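Long-range contacts in nitrite oxidoreductase subunit B (Kuenenia stuttgartiensis, PDB 7B04), which probably relays electrons through its [4Fe-4S] and [3Fe-4S] clusters within the complex that interconverts nitrite and nitrate in this anammox bacterium: residues A28-N33 with Q265-G270; P253-C258 with L344-Q349; T281-H286 with R336-V341. All blocks are in the same frame, centred on the assembly; numbering follows the deposited sequence.

Interaction 1: residues A28-N33 with Q265-G270; sequences AVFNIN and QIRLQG. With SF4 (iron/sulfur cluster), chain B.
F30 and R267 carry this contact, lying side by side and pointing the same way from adjacent strands of an antiparallel beta pair next to a ferredoxin-type [4Fe-4S] cluster. They face each other as a non-hydrogen-bonded pair, and the guanidinium of R267 lies flat on the phenyl ring, with centres 4.3 Å apart and planes diverging by 20°. The overlap is off-centre: NH1 of R267 sits 3.4 Å from CE2 of F30. The arginine chain bends at chi3 (56°), placing NE over the ring, offset toward its rim; the stack is at the same time a cation-pi contact. NH1 of R267 additionally approaches S1 of the cluster at 3.5 Å, where its positive charge would probably favour the reduced state. I266 brings its CD1 to 3.5 Å from the same sulphur, adding an apolar wall.

Around this first shell, Q172 and M259 pack on both F30 and R267, the C258 carbonyl takes a weak bond from NH2 of R267, and the ring of Y305 meets F30 almost perpendicularly. The register rests on the hydrogen-bonded pair V29 and L268, whose bonds run from V29 N to L268 O (2.9 Å) and from L268 N to V29 O (3.0 Å). Past the paired residues, N31 N still donates to I266 O at 2.6 Å.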
loop_
_atom_site.group_PDB
_atom_site.type_symbol
_atom_site.label_atom_id
_atom_site.label_comp_id
_atom_site.label_asym_id
_atom_site.label_seq_id
_atom_site.Cartn_x
_atom_site.Cartn_y
_atom_site.Cartn_z
ATOM N N ALA A 28 1.060 24.662 4.291
ATOM C CA ALA A 28 1.849 23.652 3.603
ATOM C C ALA A 28 1.510 23.680 2.121
ATOM O O ALA A 28 0.435 24.128 1.715
ATOM C CB ALA A 28 1.605 22.254 4.186
ATOM N N VAL A 29 2.449 23.189 1.315
ATOM C CA VAL A 29 2.298 23.114 -0.132
ATOM C C VAL A 29 2.385 21.653 -0.546
ATOM O O VAL A 29 3.354 20.967 -0.204
ATOM C CB VAL A 29 3.370 23.949 -0.856
ATOM C CG1 VAL A 29 3.362 23.650 -2.347
ATOM C CG2 VAL A 29 3.150 25.431 -0.594
ATOM N N PHE A 30 1.384 21.184 -1.288
ATOM C CA PHE A 30 1.330 19.805 -1.762
ATOM C C PHE A 30 1.515 19.806 -3.273
ATOM O O PHE A 30 0.712 20.406 -3.998
ATOM C CB PHE A 30 -0.001 19.136 -1.404
ATOM C CG PHE A 30 -0.223 18.923 0.074
ATOM C CD1 PHE A 30 0.658 19.419 1.019
ATOM C CD2 PHE A 30 -1.329 18.215 0.515
ATOM C CE1 PHE A 30 0.438 19.218 2.365
ATOM C CE2 PHE A 30 -1.553 18.009 1.861
ATOM C CZ PHE A 30 -0.667 18.510 2.786
ATOM N N ASN A 31 2.562 19.136 -3.749
ATOM C CA ASN A 31 2.788 18.984 -5.187
ATOM C C ASN A 31 2.047 17.732 -5.639
ATOM O O ASN A 31 2.571 16.619 -5.580
ATOM C CB ASN A 31 4.277 18.912 -5.501
ATOM C CG ASN A 31 4.566 19.030 -6.987
ATOM O OD1 ASN A 31 3.650 19.120 -7.805
ATOM N ND2 ASN A 31 5.845 19.031 -7.342
ATOM N N ILE A 32 0.809 17.922 -6.104
ATOM C CA ILE A 32 -0.024 16.801 -6.534
ATOM C C ILE A 32 0.644 16.013 -7.654
ATOM O O ILE A 32 0.469 14.793 -7.757
ATOM C CB ILE A 32 -1.418 17.306 -6.959
ATOM C CG1 ILE A 32 -2.083 18.075 -5.818
ATOM C CG2 ILE A 32 -2.303 16.150 -7.389
ATOM C CD1 ILE A 32 -3.420 18.672 -6.198
ATOM N N ASN A 33 1.421 16.691 -8.501
ATOM C CA ASN A 33 2.082 16.023 -9.618
ATOM C C ASN A 33 2.988 14.886 -9.162
ATOM O O ASN A 33 3.206 13.933 -9.916
ATOM C CB ASN A 33 2.880 17.041 -10.427
ATOM C CG ASN A 33 1.996 18.075 -11.094
ATOM O OD1 ASN A 33 1.135 17.739 -11.905
ATOM N ND2 ASN A 33 2.202 19.341 -10.752
ATOM N N GLN A 265 7.774 12.930 -1.819
ATOM C CA GLN A 265 8.342 14.270 -1.656
ATOM C C GLN A 265 7.444 15.354 -2.255
ATOM O O GLN A 265 7.888 16.196 -3.037
ATOM C CB GLN A 265 9.744 14.332 -2.266
ATOM C CG GLN A 265 10.747 13.374 -1.639
ATOM C CD GLN A 265 12.069 13.337 -2.387
ATOM O OE1 GLN A 265 12.212 13.943 -3.448
ATOM N NE2 GLN A 265 13.044 12.624 -1.832
ATOM N N ILE A 266 6.161 15.335 -1.884
ATOM C CA ILE A 266 5.217 16.283 -2.469
ATOM C C ILE A 266 4.833 17.435 -1.541
ATOM O O ILE A 266 4.381 18.479 -2.034
ATOM C CB ILE A 266 3.938 15.558 -2.941
ATOM C CG1 ILE A 266 2.925 15.446 -1.803
ATOM C CG2 ILE A 266 4.259 14.176 -3.454
ATOM C CD1 ILE A 266 1.511 15.199 -2.273
ATOM N N ARG A 267 4.997 17.286 -0.229
ATOM C CA ARG A 267 4.486 18.259 0.728
ATOM C C ARG A 267 5.633 18.897 1.498
ATOM O O ARG A 267 6.540 18.201 1.971
ATOM C CB ARG A 267 3.463 17.642 1.683
ATOM C CG ARG A 267 3.906 16.394 2.338
ATOM C CD ARG A 267 2.861 15.837 3.285
ATOM N NE ARG A 267 1.554 15.596 2.686
ATOM C CZ ARG A 267 0.540 15.040 3.342
ATOM N NH1 ARG A 267 -0.625 14.848 2.740
ATOM N NH2 ARG A 267 0.693 14.678 4.609
ATOM N N LEU A 268 5.586 20.220 1.615
ATOM C CA LEU A 268 6.498 21.001 2.441
ATOM C C LEU A 268 5.660 21.811 3.417
ATOM O O LEU A 268 4.760 22.548 3.000
ATOM C CB LEU A 268 7.371 21.921 1.587
ATOM C CG LEU A 268 8.404 22.769 2.332
ATOM C CD1 LEU A 268 9.608 21.926 2.717
ATOM C CD2 LEU A 268 8.824 23.967 1.493
ATOM N N GLN A 269 5.944 21.670 4.708
ATOM C CA GLN A 269 5.163 22.316 5.752
ATOM C C GLN A 269 5.983 23.406 6.426
ATOM O O GLN A 269 7.160 23.202 6.746
ATOM C CB GLN A 269 4.707 21.294 6.794
ATOM C CG GLN A 269 3.677 21.825 7.766
ATOM C CD GLN A 269 4.263 22.101 9.135
ATOM O OE1 GLN A 269 4.500 21.184 9.918
ATOM N NE2 GLN A 269 4.483 23.376 9.437
ATOM N N GLY A 270 5.351 24.557 6.642
ATOM C CA GLY A 270 5.984 25.690 7.284
ATOM C C GLY A 270 4.966 26.685 7.801
ATOM O O GLY A 270 3.938 26.294 8.359
HETATM FE FE1 SF4 B . 2.036 9.264 -0.429
HETATM FE FE2 SF4 B . 0.541 10.849 1.230
HETATM FE FE3 SF4 B . 0.643 11.384 -1.455
HETATM FE FE4 SF4 B . 2.844 11.822 0.114
HETATM S S1 SF4 B . 0.833 12.888 0.250
HETATM S S2 SF4 B . 2.797 10.807 -1.927
HETATM S S3 SF4 B . 2.661 10.099 1.599
HETATM S S4 SF4 B . -0.227 9.525 -0.460
#

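Interaction 2: residues P253-C258 with L344-Q349; sequences PMETRC and LFRMTQ. With SF4 (iron/sulfur cluster), chain Y.
E255 and R346 meet tip to tip because their torsions send one chain straight and fold the other. CG of E255 stands anti to its carbonyl carbon (chi1 -59°) and the rest of the chain is extended, whereas R346 turns at chi2 (-88°) and again at chi3. The result is a salt bridge gripped through one oxygen: OE1 of E255 is 2.7 Å from NH2 of R346 and also 2.7 Å from NH1, the latter bond being weak. OE1 lies at the guanidinium edge, and the carboxylate plane is turned 84° from the guanidinium plane, which excludes the coplanar pairing of two oxygens with two nitrogens. NH2 meets OE1 on its syn side.

Beside the bridge, E255 N donates to Q349 O at 2.9 Å, and CG of M254 passes 3.4 Å from the same carbonyl oxygen. The segment 253-258 then enters the cluster site of the dicluster domain, where C258 SG binds FE3 at 2.3 Å and T256 OG1 lies 2.8 Å from FE4. R346 has further partners: NH2 weakly to R267 O, and NE to the hydroxyl of Y93 of subunit A. A buried carboxylate and guanidinium thus probably offset each other's charge, tying the 344-349 loop to the chain just ahead of a cluster ligand.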
loop_
_atom_site.group_PDB
_atom_site.type_symbol
_atom_site.label_atom_id
_atom_site.label_comp_id
_atom_site.label_asym_id
_atom_site.label_seq_id
_atom_site.Cartn_x
_atom_site.Cartn_y
_atom_site.Cartn_z
ATOM N N PRO A 253 11.158 23.754 15.965
ATOM C CA PRO A 253 9.856 23.361 15.410
ATOM C C PRO A 253 10.020 22.296 14.336
ATOM O O PRO A 253 10.825 22.436 13.412
ATOM C CB PRO A 253 9.308 24.672 14.834
ATOM C CG PRO A 253 9.979 25.733 15.637
ATOM C CD PRO A 253 11.359 25.212 15.918
ATOM N N MET A 254 9.243 21.228 14.465
ATOM C CA MET A 254 9.314 20.075 13.582
ATOM C C MET A 254 8.053 20.010 12.734
ATOM O O MET A 254 6.963 20.345 13.211
ATOM C CB MET A 254 9.453 18.787 14.404
ATOM C CG MET A 254 9.573 17.498 13.610
ATOM S SD MET A 254 9.906 16.115 14.722
ATOM C CE MET A 254 10.251 14.797 13.560
ATOM N N GLU A 255 8.197 19.591 11.477
ATOM C CA GLU A 255 7.023 19.490 10.626
ATOM C C GLU A 255 6.079 18.454 11.211
ATOM O O GLU A 255 6.498 17.520 11.904
ATOM C CB GLU A 255 7.412 19.112 9.194
ATOM C CG GLU A 255 8.363 20.090 8.515
ATOM C CD GLU A 255 8.422 19.904 7.008
ATOM O OE1 GLU A 255 7.647 19.083 6.476
ATOM O OE2 GLU A 255 9.247 20.577 6.354
ATOM N N THR A 256 4.790 18.621 10.931
ATOM C CA THR A 256 3.821 17.715 11.521
ATOM C C THR A 256 4.041 16.301 11.013
ATOM O O THR A 256 4.688 16.054 9.991
ATOM C CB THR A 256 2.382 18.175 11.280
ATOM O OG1 THR A 256 1.484 17.339 12.019
ATOM C CG2 THR A 256 2.021 18.068 9.857
ATOM N N ARG A 257 3.482 15.366 11.771
ATOM C CA ARG A 257 3.766 13.952 11.568
ATOM C C ARG A 257 3.327 13.462 10.191
ATOM O O ARG A 257 3.994 12.616 9.585
ATOM C CB ARG A 257 3.086 13.152 12.673
ATOM C CG ARG A 257 3.486 11.750 12.624
ATOM C CD ARG A 257 3.675 11.106 13.945
ATOM N NE ARG A 257 3.683 9.674 13.702
ATOM C CZ ARG A 257 4.676 9.044 13.080
ATOM N NH1 ARG A 257 4.594 7.742 12.857
ATOM N NH2 ARG A 257 5.776 9.701 12.702
ATOM N N CYS A 258 2.202 13.967 9.677
ATOM C CA CYS A 258 1.762 13.551 8.348
ATOM C C CYS A 258 2.634 14.152 7.250
ATOM O O CYS A 258 2.824 13.527 6.200
ATOM C CB CYS A 258 0.292 13.920 8.134
ATOM S SG CYS A 258 -0.042 15.691 8.116
ATOM N N LEU A 344 13.811 21.010 -2.314
ATOM C CA LEU A 344 13.894 21.154 -0.869
ATOM C C LEU A 344 12.828 20.350 -0.137
ATOM O O LEU A 344 12.927 20.180 1.083
ATOM C CB LEU A 344 13.778 22.637 -0.490
ATOM C CG LEU A 344 14.099 23.070 0.941
ATOM C CD1 LEU A 344 15.569 22.853 1.249
ATOM C CD2 LEU A 344 13.711 24.525 1.155
ATOM N N PHE A 345 11.827 19.839 -0.852
ATOM C CA PHE A 345 10.722 19.136 -0.216
ATOM C C PHE A 345 11.203 17.830 0.406
ATOM O O PHE A 345 11.895 17.039 -0.242
ATOM C CB PHE A 345 9.615 18.846 -1.231
ATOM C CG PHE A 345 8.807 20.055 -1.629
ATOM C CD1 PHE A 345 9.217 21.335 -1.296
ATOM C CD2 PHE A 345 7.631 19.901 -2.346
ATOM C CE1 PHE A 345 8.469 22.437 -1.670
ATOM C CE2 PHE A 345 6.880 20.998 -2.721
ATOM C CZ PHE A 345 7.299 22.267 -2.382
ATOM N N ARG A 346 10.825 17.611 1.666
ATOM C CA ARG A 346 11.066 16.349 2.368
ATOM C C ARG A 346 12.544 15.964 2.372
ATOM O O ARG A 346 12.901 14.797 2.201
ATOM C CB ARG A 346 10.217 15.220 1.778
ATOM C CG ARG A 346 8.727 15.367 2.042
ATOM C CD ARG A 346 8.320 14.729 3.366
ATOM N NE ARG A 346 8.979 15.340 4.519
ATOM C CZ ARG A 346 8.689 16.544 5.005
ATOM N NH1 ARG A 346 9.349 17.009 6.057
ATOM N NH2 ARG A 346 7.740 17.283 4.445
ATOM N N MET A 347 13.413 16.953 2.571
ATOM C CA MET A 347 14.826 16.682 2.780
ATOM C C MET A 347 15.193 16.615 4.254
ATOM O O MET A 347 16.194 15.979 4.602
ATOM C CB MET A 347 15.683 17.744 2.079
ATOM C CG MET A 347 15.525 17.750 0.566
ATOM S SD MET A 347 15.951 16.155 -0.158
ATOM C CE MET A 347 15.148 16.262 -1.755
ATOM N N THR A 348 14.406 17.251 5.118
ATOM C CA THR A 348 14.591 17.186 6.559
ATOM C C THR A 348 13.222 17.189 7.222
ATOM O O THR A 348 12.210 17.522 6.599
ATOM C CB THR A 348 15.432 18.359 7.082
ATOM O OG1 THR A 348 15.660 18.200 8.489
ATOM C CG2 THR A 348 14.716 19.680 6.837
ATOM N N GLN A 349 13.197 16.821 8.500
ATOM C CA GLN A 349 11.970 16.897 9.283
ATOM C C GLN A 349 11.833 18.211 10.039
ATOM O O GLN A 349 10.749 18.500 10.555
ATOM C CB GLN A 349 11.876 15.720 10.260
ATOM C CG GLN A 349 13.188 15.298 10.884
ATOM C CD GLN A 349 13.145 13.874 11.401
ATOM O OE1 GLN A 349 12.113 13.206 11.330
ATOM N NE2 GLN A 349 14.268 13.401 11.930
HETATM FE FE1 SF4 Y . -2.593 13.888 11.910
HETATM FE FE2 SF4 Y . -3.373 16.468 11.440
HETATM FE FE3 SF4 Y . -1.441 15.317 9.879
HETATM FE FE4 SF4 Y . -0.896 15.957 12.484
HETATM S S1 SF4 Y . -1.397 17.403 10.794
HETATM S S2 SF4 Y . -0.370 14.013 11.416
HETATM S S3 SF4 Y . -2.910 15.527 13.464
HETATM S S4 SF4 Y . -3.628 14.683 10.041
#

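Interaction 3: residues T281-H286 with R336-V341; sequences TWLIRH and RELLAV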
loop_
_atom_site.group_PDB
_atom_site.type_symbol
_atom_site.label_atom_id
_atom_site.label_comp_id
_atom_site.label_asym_id
_atom_site.label_seq_id
_atom_site.Cartn_x
_atom_site.Cartn_y
_atom_site.Cartn_z
ATOM N N THR A 281 5.913 30.944 1.849
ATOM C CA THR A 281 5.344 32.207 1.386
ATOM C C THR A 281 5.694 32.484 -0.072
ATOM O O THR A 281 4.887 33.071 -0.803
ATOM C CB THR A 281 5.828 33.352 2.278
ATOM O OG1 THR A 281 5.565 33.035 3.651
ATOM C CG2 THR A 281 5.121 34.654 1.919
ATOM N N TRP A 282 6.884 32.072 -0.510
ATOM C CA TRP A 282 7.287 32.295 -1.896
ATOM C C TRP A 282 6.383 31.537 -2.861
ATOM O O TRP A 282 5.919 32.095 -3.863
ATOM C CB TRP A 282 8.749 31.881 -2.082
ATOM C CG TRP A 282 9.313 32.219 -3.428
ATOM C CD1 TRP A 282 9.628 33.460 -3.898
ATOM C CD2 TRP A 282 9.637 31.299 -4.478
ATOM N NE1 TRP A 282 10.125 33.372 -5.176
ATOM C CE2 TRP A 282 10.140 32.056 -5.555
ATOM C CE3 TRP A 282 9.548 29.910 -4.613
ATOM C CZ2 TRP A 282 10.553 31.469 -6.751
ATOM C CZ3 TRP A 282 9.958 29.330 -5.801
ATOM C CH2 TRP A 282 10.455 30.109 -6.853
ATOM N N LEU A 283 6.127 30.259 -2.577
ATOM C CA LEU A 283 5.335 29.430 -3.482
ATOM C C LEU A 283 3.884 29.893 -3.563
ATOM O O LEU A 283 3.261 29.811 -4.628
ATOM C CB LEU A 283 5.399 27.970 -3.041
ATOM C CG LEU A 283 6.768 27.302 -3.154
ATOM C CD1 LEU A 283 6.749 25.910 -2.544
ATOM C CD2 LEU A 283 7.204 27.253 -4.601
ATOM N N ILE A 284 3.326 30.380 -2.457
ATOM C CA ILE A 284 1.891 30.645 -2.394
ATOM C C ILE A 284 1.542 32.036 -2.907
ATOM O O ILE A 284 0.565 32.201 -3.642
ATOM C CB ILE A 284 1.388 30.441 -0.952
ATOM C CG1 ILE A 284 1.687 29.021 -0.478
ATOM C CG2 ILE A 284 -0.101 30.736 -0.859
ATOM C CD1 ILE A 284 1.633 28.866 1.019
ATOM N N ARG A 285 2.317 33.055 -2.545
ATOM C CA ARG A 285 1.954 34.430 -2.863
ATOM C C ARG A 285 2.839 35.080 -3.913
ATOM O O ARG A 285 2.377 35.985 -4.610
ATOM C CB ARG A 285 1.990 35.293 -1.597
ATOM C CG ARG A 285 1.037 34.829 -0.516
ATOM C CD ARG A 285 -0.389 35.194 -0.868
ATOM N NE ARG A 285 -0.877 36.309 -0.065
ATOM C CZ ARG A 285 -1.299 37.462 -0.570
ATOM N NH1 ARG A 285 -1.726 38.422 0.237
ATOM N NH2 ARG A 285 -1.281 37.659 -1.880
ATOM N N HIS A 286 4.087 34.644 -4.052
ATOM C CA HIS A 286 4.966 35.223 -5.059
ATOM C C HIS A 286 4.953 34.427 -6.357
ATOM O O HIS A 286 5.058 35.010 -7.442
ATOM C CB HIS A 286 6.386 35.342 -4.503
ATOM C CG HIS A 286 6.507 36.346 -3.399
ATOM N ND1 HIS A 286 6.210 36.048 -2.087
ATOM C CD2 HIS A 286 6.872 37.650 -3.417
ATOM C CE1 HIS A 286 6.394 37.124 -1.342
ATOM N NE2 HIS A 286 6.798 38.109 -2.124
ATOM N N ARG A 336 14.526 28.135 -12.795
ATOM C CA ARG A 336 15.688 27.704 -12.027
ATOM C C ARG A 336 15.422 27.727 -10.526
ATOM O O ARG A 336 15.829 26.809 -9.804
ATOM C CB ARG A 336 16.894 28.578 -12.360
ATOM C CG ARG A 336 18.091 28.275 -11.488
ATOM C CD ARG A 336 19.322 29.013 -11.952
ATOM N NE ARG A 336 20.534 28.404 -11.420
ATOM C CZ ARG A 336 21.755 28.669 -11.866
ATOM N NH1 ARG A 336 21.926 29.537 -12.854
ATOM N NH2 ARG A 336 22.806 28.069 -11.326
ATOM N N GLU A 337 14.728 28.756 -10.033
ATOM C CA GLU A 337 14.534 28.856 -8.590
ATOM C C GLU A 337 13.443 27.924 -8.076
ATOM O O GLU A 337 13.533 27.453 -6.938
ATOM C CB GLU A 337 14.217 30.300 -8.196
ATOM C CG GLU A 337 14.724 30.663 -6.808
ATOM C CD GLU A 337 14.411 32.090 -6.411
ATOM O OE1 GLU A 337 13.482 32.686 -6.997
ATOM O OE2 GLU A 337 15.093 32.617 -5.507
ATOM N N LEU A 338 12.418 27.636 -8.881
ATOM C CA LEU A 338 11.381 26.717 -8.423
ATOM C C LEU A 338 11.908 25.292 -8.319
ATOM O O LEU A 338 11.619 24.588 -7.344
ATOM C CB LEU A 338 10.166 26.768 -9.348
ATOM C CG LEU A 338 9.097 25.733 -8.988
ATOM C CD1 LEU A 338 8.282 26.196 -7.794
ATOM C CD2 LEU A 338 8.198 25.438 -10.173
ATOM N N LEU A 339 12.692 24.850 -9.307
ATOM C CA LEU A 339 13.237 23.497 -9.263
ATOM C C LEU A 339 14.141 23.313 -8.052
ATOM O O LEU A 339 14.172 22.234 -7.447
ATOM C CB LEU A 339 13.999 23.193 -10.552
ATOM C CG LEU A 339 14.607 21.793 -10.657
ATOM C CD1 LEU A 339 13.519 20.732 -10.600
ATOM C CD2 LEU A 339 15.434 21.655 -11.924
ATOM N N ALA A 340 14.882 24.357 -7.680
ATOM C CA ALA A 340 15.700 24.285 -6.475
ATOM C C ALA A 340 14.829 24.254 -5.226
ATOM O O ALA A 340 15.136 23.539 -4.266
ATOM C CB ALA A 340 16.674 25.460 -6.429
ATOM N N VAL A 341 13.735 25.020 -5.222
ATOM C CA VAL A 341 12.834 25.018 -4.073
ATOM C C VAL A 341 12.058 23.708 -4.010
ATOM O O VAL A 341 11.809 23.167 -2.926
ATOM C CB VAL A 341 11.896 26.238 -4.131
ATOM C CG1 VAL A 341 10.764 26.099 -3.122
ATOM C CG2 VAL A 341 12.675 27.519 -3.880
#
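W282 reaches across to E337, L338 and V341 with the six-membered end of its indole, which meets L338 at its edge and E337 and V341 obliquely. CB of W282 points toward the other helix, and CG, anti to the backbone N (chi1 -173°), carries the indole on from it. L338 CA lies in the indole plane, and L338 N is 3.8 Å from CH2 of W282. CG2 of V341 lies 3.8 Å from CZ3 of W282. E337 turns its carboxylate 72° from the indole, with OE1 3.2 Å from CZ2 of W282; OE2 bonds weakly to the hydroxyl of Y355.

This is helix-helix packing of 279-286 on 336-342 at a wide spacing: the short axes stay 11.8 Å apart at closest approach and cross at -135°, a distance that the indole spans. An alanine in place of W282 would probably open a gap between the helices and leave V341 CG2 and the L338 backbone without their aromatic neighbour.

L283 adds aliphatic contacts: it crosses L338 at about a right angle, CD2 of L283 3.5 Å from CD1 of L338, and meets V341 tip to tip, CD2 to CG1 at 4.0 Å.

In the fold
The centres of interactions 1 and 2 are about 10 Å apart, 1 and 3 about 12 Å, and 2 and 3 about 17 Å. Along the chain, interactions 1 and 2 interlock: 253-258 falls between the two strands of interaction 1, and helix 257-260 leads on to strand 267-272. Interaction 3 follows interaction 1 in series and is nested within the loop that interaction 2 closes, its helix 336-342 running into 344-349. Q269 OE1 to T256 N, a probable hydrogen bond, joins the first two; L283 of interaction 3 packs on V29 and F345. The surroundings of two cluster sites are thereby joined, by strands 25-31 and 267-272 and by F345, to helices 279-286 and 336-342.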